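Local coordinates for protein putative 5-dehydro-2-deoxygluconokinase (Bacillus halodurans C-125, PDB 2QCV) that probably phosphorylates 5-dehydro-2-deoxy-D-gluconate with ATP in the breakdown of myo-inositol, as a carbohydrate kinase of the PfkB family, at residues I226-I237 with S246-E254. Residues are numbered along the deposited sequence; the frame is centred on the assembly and turned at random.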
ATOM      1  N   ILE A 226      -2.861  26.585  29.381  1.00 27.63           N
ATOM      2  CA  ILE A 226      -2.969  25.906  30.661  1.00 28.00           C
ATOM      3  C   ILE A 226      -4.396  25.956  31.193  1.00 28.48           C
ATOM      4  O   ILE A 226      -4.814  25.017  31.847  1.00 29.96           O
ATOM      5  CB  ILE A 226      -1.951  26.429  31.714  1.00 27.35           C
ATOM      6  CG1 ILE A 226      -2.370  27.809  32.227  1.00 27.79           C
ATOM      7  CG2 ILE A 226      -0.500  26.326  31.134  1.00 26.22           C
ATOM      8  CD1 ILE A 226      -1.373  28.521  33.122  1.00 31.15           C
ATOM      9  N   ARG A 227      -5.144  27.017  30.894  1.00 29.09           N
ATOM     10  CA  ARG A 227      -6.557  27.069  31.314  1.00 31.29           C
ATOM     11  C   ARG A 227      -7.326  25.895  30.699  1.00 29.35           C
ATOM     12  O   ARG A 227      -8.173  25.291  31.346  1.00 30.48           O
ATOM     13  CB  ARG A 227      -7.189  28.401  30.925  1.00 30.17           C
ATOM     14  CG  ARG A 227      -8.658  28.557  31.280  1.00 36.34           C
ATOM     15  CD  ARG A 227      -9.191  29.974  30.870  1.00 40.43           C
ATOM     16  N   TYR A 228      -7.009  25.582  29.444  1.00 27.95           N
ATOM     17  CA  TYR A 228      -7.538  24.424  28.738  1.00 28.27           C
ATOM     18  C   TYR A 228      -7.096  23.083  29.370  1.00 28.44           C
ATOM     19  O   TYR A 228      -7.932  22.303  29.845  1.00 28.91           O
ATOM     20  CB  TYR A 228      -7.190  24.522  27.203  1.00 26.32           C
ATOM     21  CG  TYR A 228      -7.050  23.196  26.488  1.00 28.63           C
ATOM     22  CD1 TYR A 228      -8.047  22.227  26.557  1.00 30.74           C
ATOM     23  CD2 TYR A 228      -5.932  22.929  25.696  1.00 30.69           C
ATOM     24  CE1 TYR A 228      -7.909  21.018  25.913  1.00 28.65           C
ATOM     25  CE2 TYR A 228      -5.785  21.738  25.054  1.00 26.24           C
ATOM     26  CZ  TYR A 228      -6.776  20.770  25.167  1.00 26.06           C
ATOM     27  OH  TYR A 228      -6.635  19.577  24.521  1.00 32.38           O
ATOM     28  N   LEU A 229      -5.794  22.832  29.440  1.00 26.79           N
ATOM     29  CA  LEU A 229      -5.320  21.517  29.853  1.00 27.91           C
ATOM     30  C   LEU A 229      -5.576  21.215  31.317  1.00 25.90           C
ATOM     31  O   LEU A 229      -5.759  20.053  31.679  1.00 30.16           O
ATOM     32  CB  LEU A 229      -3.840  21.361  29.533  1.00 27.03           C
ATOM     33  CG  LEU A 229      -3.543  21.138  28.054  1.00 32.97           C
ATOM     34  CD1 LEU A 229      -2.061  21.097  27.860  1.00 28.50           C
ATOM     35  CD2 LEU A 229      -4.219  19.853  27.517  1.00 27.82           C
ATOM     36  N   PHE A 230      -5.669  22.254  32.139  1.00 27.31           N
ATOM     37  CA  PHE A 230      -5.961  22.082  33.570  1.00 28.40           C
ATOM     38  C   PHE A 230      -7.444  21.786  33.858  1.00 30.22           C
ATOM     39  O   PHE A 230      -7.805  21.567  35.009  1.00 30.54           O
ATOM     40  CB  PHE A 230      -5.476  23.267  34.418  1.00 29.58           C
ATOM     41  CG  PHE A 230      -3.959  23.335  34.607  1.00 26.79           C
ATOM     42  CD1 PHE A 230      -3.180  22.197  34.670  1.00 27.06           C
ATOM     43  CD2 PHE A 230      -3.353  24.543  34.805  1.00 30.73           C
ATOM     44  CE1 PHE A 230      -1.827  22.268  34.835  1.00 27.98           C
ATOM     45  CE2 PHE A 230      -1.977  24.631  34.992  1.00 27.27           C
ATOM     46  CZ  PHE A 230      -1.211  23.476  34.995  1.00 26.76           C
ATOM     47  N   LYS A 231      -8.280  21.729  32.819  1.00 29.55           N
ATOM     48  CA  LYS A 231      -9.603  21.122  32.902  1.00 29.21           C
ATOM     49  C   LYS A 231      -9.507  19.610  32.816  1.00 30.85           C
ATOM     50  O   LYS A 231     -10.486  18.939  33.042  1.00 32.38           O
ATOM     51  CB  LYS A 231     -10.511  21.617  31.769  1.00 30.17           C
ATOM     52  CG  LYS A 231     -10.911  23.045  31.931  1.00 29.45           C
ATOM     53  CD  LYS A 231     -11.654  23.524  30.680  1.00 33.17           C
ATOM     54  CE  LYS A 231     -11.843  25.023  30.730  1.00 45.08           C
ATOM     55  NZ  LYS A 231     -12.445  25.529  29.467  1.00 44.87           N
ATOM     56  N   HIS A 232      -8.317  19.086  32.493  1.00 28.76           N
ATOM     57  CA  HIS A 232      -8.124  17.663  32.202  1.00 29.27           C
ATOM     58  C   HIS A 232      -7.103  17.108  33.207  1.00 28.86           C
ATOM     59  O   HIS A 232      -7.042  17.631  34.330  1.00 29.85           O
ATOM     60  CB  HIS A 232      -7.753  17.479  30.734  1.00 29.02           C
ATOM     61  CG  HIS A 232      -8.788  18.001  29.793  1.00 30.31           C
ATOM     62  ND1 HIS A 232      -9.853  17.239  29.366  1.00 33.57           N
ATOM     63  CD2 HIS A 232      -8.951  19.224  29.230  1.00 29.92           C
ATOM     64  CE1 HIS A 232     -10.616  17.957  28.560  1.00 37.46           C
ATOM     65  NE2 HIS A 232     -10.083  19.161  28.441  1.00 31.81           N
ATOM     66  N   SER A 233      -6.343  16.072  32.838  1.00 29.73           N
ATOM     67  CA  SER A 233      -5.424  15.426  33.764  1.00 32.24           C
ATOM     68  C   SER A 233      -4.159  16.193  34.176  1.00 30.00           C
ATOM     69  O   SER A 233      -3.691  15.990  35.282  1.00 30.26           O
ATOM     70  CB  SER A 233      -5.000  14.057  33.229  1.00 32.61           C
ATOM     71  OG  SER A 233      -6.123  13.192  33.162  1.00 33.12           O
ATOM     72  N   PRO A 234      -3.526  16.979  33.278  1.00 27.86           N
ATOM     73  CA  PRO A 234      -2.223  17.513  33.704  1.00 26.60           C
ATOM     74  C   PRO A 234      -2.199  18.270  35.009  1.00 29.82           C
ATOM     75  O   PRO A 234      -3.132  19.041  35.313  1.00 28.12           O
ATOM     76  CB  PRO A 234      -1.822  18.425  32.534  1.00 27.79           C
ATOM     77  CG  PRO A 234      -2.474  17.766  31.377  1.00 30.24           C
ATOM     78  CD  PRO A 234      -3.799  17.308  31.872  1.00 27.01           C
ATOM     79  N   GLU A 235      -1.127  18.026  35.766  1.00 29.53           N
ATOM     80  CA  GLU A 235      -0.796  18.768  37.005  1.00 28.85           C
ATOM     81  C   GLU A 235       0.413  19.686  36.803  1.00 26.29           C
ATOM     82  O   GLU A 235       0.626  20.589  37.572  1.00 27.27           O
ATOM     83  CB  GLU A 235      -0.500  17.750  38.135  1.00 30.56           C
ATOM     84  CG  GLU A 235       0.864  17.050  37.964  1.00 42.30           C
ATOM     85  CD  GLU A 235       1.079  15.758  38.815  1.00 43.87           C
ATOM     86  OE1 GLU A 235       0.129  15.347  39.511  1.00 55.04           O
ATOM     87  OE2 GLU A 235       2.229  15.203  38.796  1.00 48.63           O
ATOM     88  N   LEU A 236       1.147  19.492  35.703  1.00 25.96           N
ATOM     89  CA  LEU A 236       2.362  20.240  35.385  1.00 25.94           C
ATOM     90  C   LEU A 236       2.523  20.378  33.903  1.00 26.66           C
ATOM     91  O   LEU A 236       2.508  19.374  33.186  1.00 25.16           O
ATOM     92  CB  LEU A 236       3.614  19.546  35.952  1.00 25.76           C
ATOM     93  CG  LEU A 236       4.988  20.207  35.710  1.00 24.63           C
ATOM     94  CD1 LEU A 236       5.135  21.647  36.350  1.00 27.40           C
ATOM     95  CD2 LEU A 236       6.069  19.284  36.210  1.00 27.22           C
ATOM     96  N   ILE A 237       2.686  21.614  33.434  1.00 24.78           N
ATOM     97  CA  ILE A 237       2.838  21.867  32.012  1.00 25.15           C
ATOM     98  C   ILE A 237       4.073  22.718  31.838  1.00 28.97           C
ATOM     99  O   ILE A 237       4.221  23.769  32.501  1.00 26.04           O
ATOM    100  CB  ILE A 237       1.576  22.602  31.443  1.00 26.17           C
ATOM    101  CG1 ILE A 237       0.320  21.762  31.668  1.00 26.30           C
ATOM    102  CG2 ILE A 237       1.758  23.021  29.973  1.00 26.63           C
ATOM    103  CD1 ILE A 237      -1.000  22.479  31.443  1.00 26.92           C
ATOM    104  N   SER A 246      11.994  29.134  29.428  1.00 26.26           N
ATOM    105  CA  SER A 246      10.976  28.130  29.581  1.00 26.73           C
ATOM    106  C   SER A 246      10.139  28.414  30.829  1.00 27.90           C
ATOM    107  O   SER A 246      10.578  29.088  31.766  1.00 27.15           O
ATOM    108  CB  SER A 246      11.569  26.694  29.563  1.00 28.20           C
ATOM    109  OG  SER A 246      12.630  26.477  30.455  1.00 34.19           O
ATOM    110  N   PHE A 247       8.894  27.953  30.798  1.00 24.47           N
ATOM    111  CA  PHE A 247       7.913  28.271  31.846  1.00 26.16           C
ATOM    112  C   PHE A 247       7.231  26.976  32.241  1.00 29.72           C
ATOM    113  O   PHE A 247       6.835  26.171  31.355  1.00 29.48           O
ATOM    114  CB  PHE A 247       6.943  29.305  31.313  1.00 27.73           C
ATOM    115  CG  PHE A 247       7.637  30.553  30.830  1.00 32.85           C
ATOM    116  CD1 PHE A 247       8.182  30.605  29.552  1.00 33.85           C
ATOM    117  CD2 PHE A 247       7.793  31.649  31.667  1.00 35.96           C
ATOM    118  CE1 PHE A 247       8.860  31.741  29.117  1.00 37.17           C
ATOM    119  CE2 PHE A 247       8.477  32.765  31.249  1.00 38.99           C
ATOM    120  CZ  PHE A 247       8.995  32.822  29.965  1.00 36.28           C
ATOM    121  N   ALA A 248       7.147  26.723  33.539  1.00 25.53           N
ATOM    122  CA  ALA A 248       6.413  25.591  34.049  1.00 25.99           C
ATOM    123  C   ALA A 248       5.244  26.117  34.862  1.00 27.34           C
ATOM    124  O   ALA A 248       5.385  27.097  35.650  1.00 28.08           O
ATOM    125  CB  ALA A 248       7.311  24.723  34.914  1.00 24.42           C
ATOM    126  N   TYR A 249       4.107  25.463  34.703  1.00 26.03           N
ATOM    127  CA  TYR A 249       2.856  25.858  35.364  1.00 27.00           C
ATOM    128  C   TYR A 249       2.247  24.648  36.079  1.00 27.72           C
ATOM    129  O   TYR A 249       2.207  23.584  35.502  1.00 27.59           O
ATOM    130  CB  TYR A 249       1.860  26.323  34.297  1.00 28.93           C
ATOM    131  CG  TYR A 249       2.356  27.447  33.400  1.00 26.92           C
ATOM    132  CD1 TYR A 249       2.205  28.773  33.788  1.00 29.10           C
ATOM    133  CD2 TYR A 249       3.002  27.175  32.207  1.00 29.38           C
ATOM    134  CE1 TYR A 249       2.650  29.823  32.991  1.00 29.48           C
ATOM    135  CE2 TYR A 249       3.434  28.182  31.385  1.00 25.54           C
ATOM    136  CZ  TYR A 249       3.254  29.525  31.783  1.00 28.56           C
ATOM    137  OH  TYR A 249       3.701  30.528  31.014  1.00 26.57           O
ATOM    138  N   THR A 250       1.761  24.828  37.302  1.00 26.55           N
ATOM    139  CA  THR A 250       1.137  23.759  38.090  1.00 26.78           C
ATOM    140  C   THR A 250      -0.364  24.001  38.205  1.00 27.68           C
ATOM    141  O   THR A 250      -0.838  25.150  38.121  1.00 29.02           O
ATOM    142  CB  THR A 250       1.744  23.651  39.511  1.00 31.67           C
ATOM    143  OG1 THR A 250       1.367  24.805  40.275  1.00 25.88           O
ATOM    144  CG2 THR A 250       3.244  23.523  39.411  1.00 33.73           C
ATOM    145  N   LYS A 251      -1.109  22.914  38.378  1.00 27.91           N
ATOM    146  CA  LYS A 251      -2.546  22.975  38.471  1.00 29.95           C
ATOM    147  C   LYS A 251      -2.970  23.802  39.713  1.00 32.07           C
ATOM    148  O   LYS A 251      -3.987  24.472  39.696  1.00 32.94           O
ATOM    149  CB  LYS A 251      -3.135  21.572  38.568  1.00 30.83           C
ATOM    150  CG  LYS A 251      -4.665  21.670  38.632  1.00 34.29           C
ATOM    151  CD  LYS A 251      -5.414  20.392  38.502  1.00 41.06           C
ATOM    152  CE  LYS A 251      -6.868  20.717  38.009  1.00 43.82           C
ATOM    153  NZ  LYS A 251      -7.537  19.552  37.433  1.00 61.17           N
ATOM    154  N   ALA A 252      -2.146  23.764  40.752  1.00 32.36           N
ATOM    155  CA  ALA A 252      -2.309  24.590  41.975  1.00 33.51           C
ATOM    156  C   ALA A 252      -2.211  26.089  41.714  1.00 34.60           C
ATOM    157  O   ALA A 252      -2.617  26.874  42.540  1.00 34.73           O
ATOM    158  CB  ALA A 252      -1.251  24.183  43.033  1.00 33.29           C
ATOM    159  N   GLY A 253      -1.665  26.487  40.571  1.00 31.91           N
ATOM    160  CA  GLY A 253      -1.687  27.862  40.143  1.00 32.90           C
ATOM    161  C   GLY A 253      -0.346  28.550  40.277  1.00 33.41           C
ATOM    162  O   GLY A 253      -0.278  29.753  40.198  1.00 36.47           O
ATOM    163  N   GLU A 254       0.739  27.801  40.433  1.00 33.27           N
ATOM    164  CA  GLU A 254       2.070  28.415  40.490  1.00 32.95           C
ATOM    165  C   GLU A 254       2.693  28.411  39.093  1.00 33.35           C
ATOM    166  O   GLU A 254       2.249  27.666  38.215  1.00 30.96           O
ATOM    167  CB  GLU A 254       2.951  27.668  41.492  1.00 34.52           C
ATOM    168  CG  GLU A 254       2.323  27.595  42.881  1.00 40.46           C
ATOM    169  CD  GLU A 254       2.118  28.984  43.529  1.00 56.26           C
ATOM    170  OE1 GLU A 254       2.972  29.892  43.311  1.00 49.80           O
ATOM    171  OE2 GLU A 254       1.095  29.154  44.250  1.00 61.70           O
TER
HETATM  172  O   HOH W   1      -5.302  16.920  37.695  1.00 56.22           O
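Lys251, Tyr249 and Phe230 carry this contact, which pairs strands 236-240 and 246-250 as an antiparallel beta hairpin near one end of the large mixed sheet of the ribokinase-like fold and lays the end of helix 222-229 against it. Ile237 and Tyr249 form the hydrogen-bonded pair: Ile237 N gives to Tyr249 O at 2.9 Å, and Tyr249 N returns a bond to Ile237 O at 2.8 Å. Two residues on, past the non-hydrogen-bonded pair Leu236-Thr250, Lys251 N reaches Glu235 O (3.0 Å) from 40° above the carbonyl plane as the chain enters the type I turn Thr250-Gly253. Phe230 is sandwiched at this point. CA of Lys251 sits over the centre of one ring face, a CH-pi contact of 3.7 Å to the centroid, while Ile237 CD1 lies nearer the rim of the opposite face. Ile226 crosses the Tyr249 side chain at about a right angle, CD1 3.6 Å from Tyr249 CD1; the phenol OH is hydrogen-bonded to ND2 of Asn222, at the start of the same helix. Lys251 runs back past Phe230 as an extended chain, its CG turned opposite the backbone N (chi1 -179°), and its NZ makes a weak 3.2 Å hydrogen bond to Phe230 O.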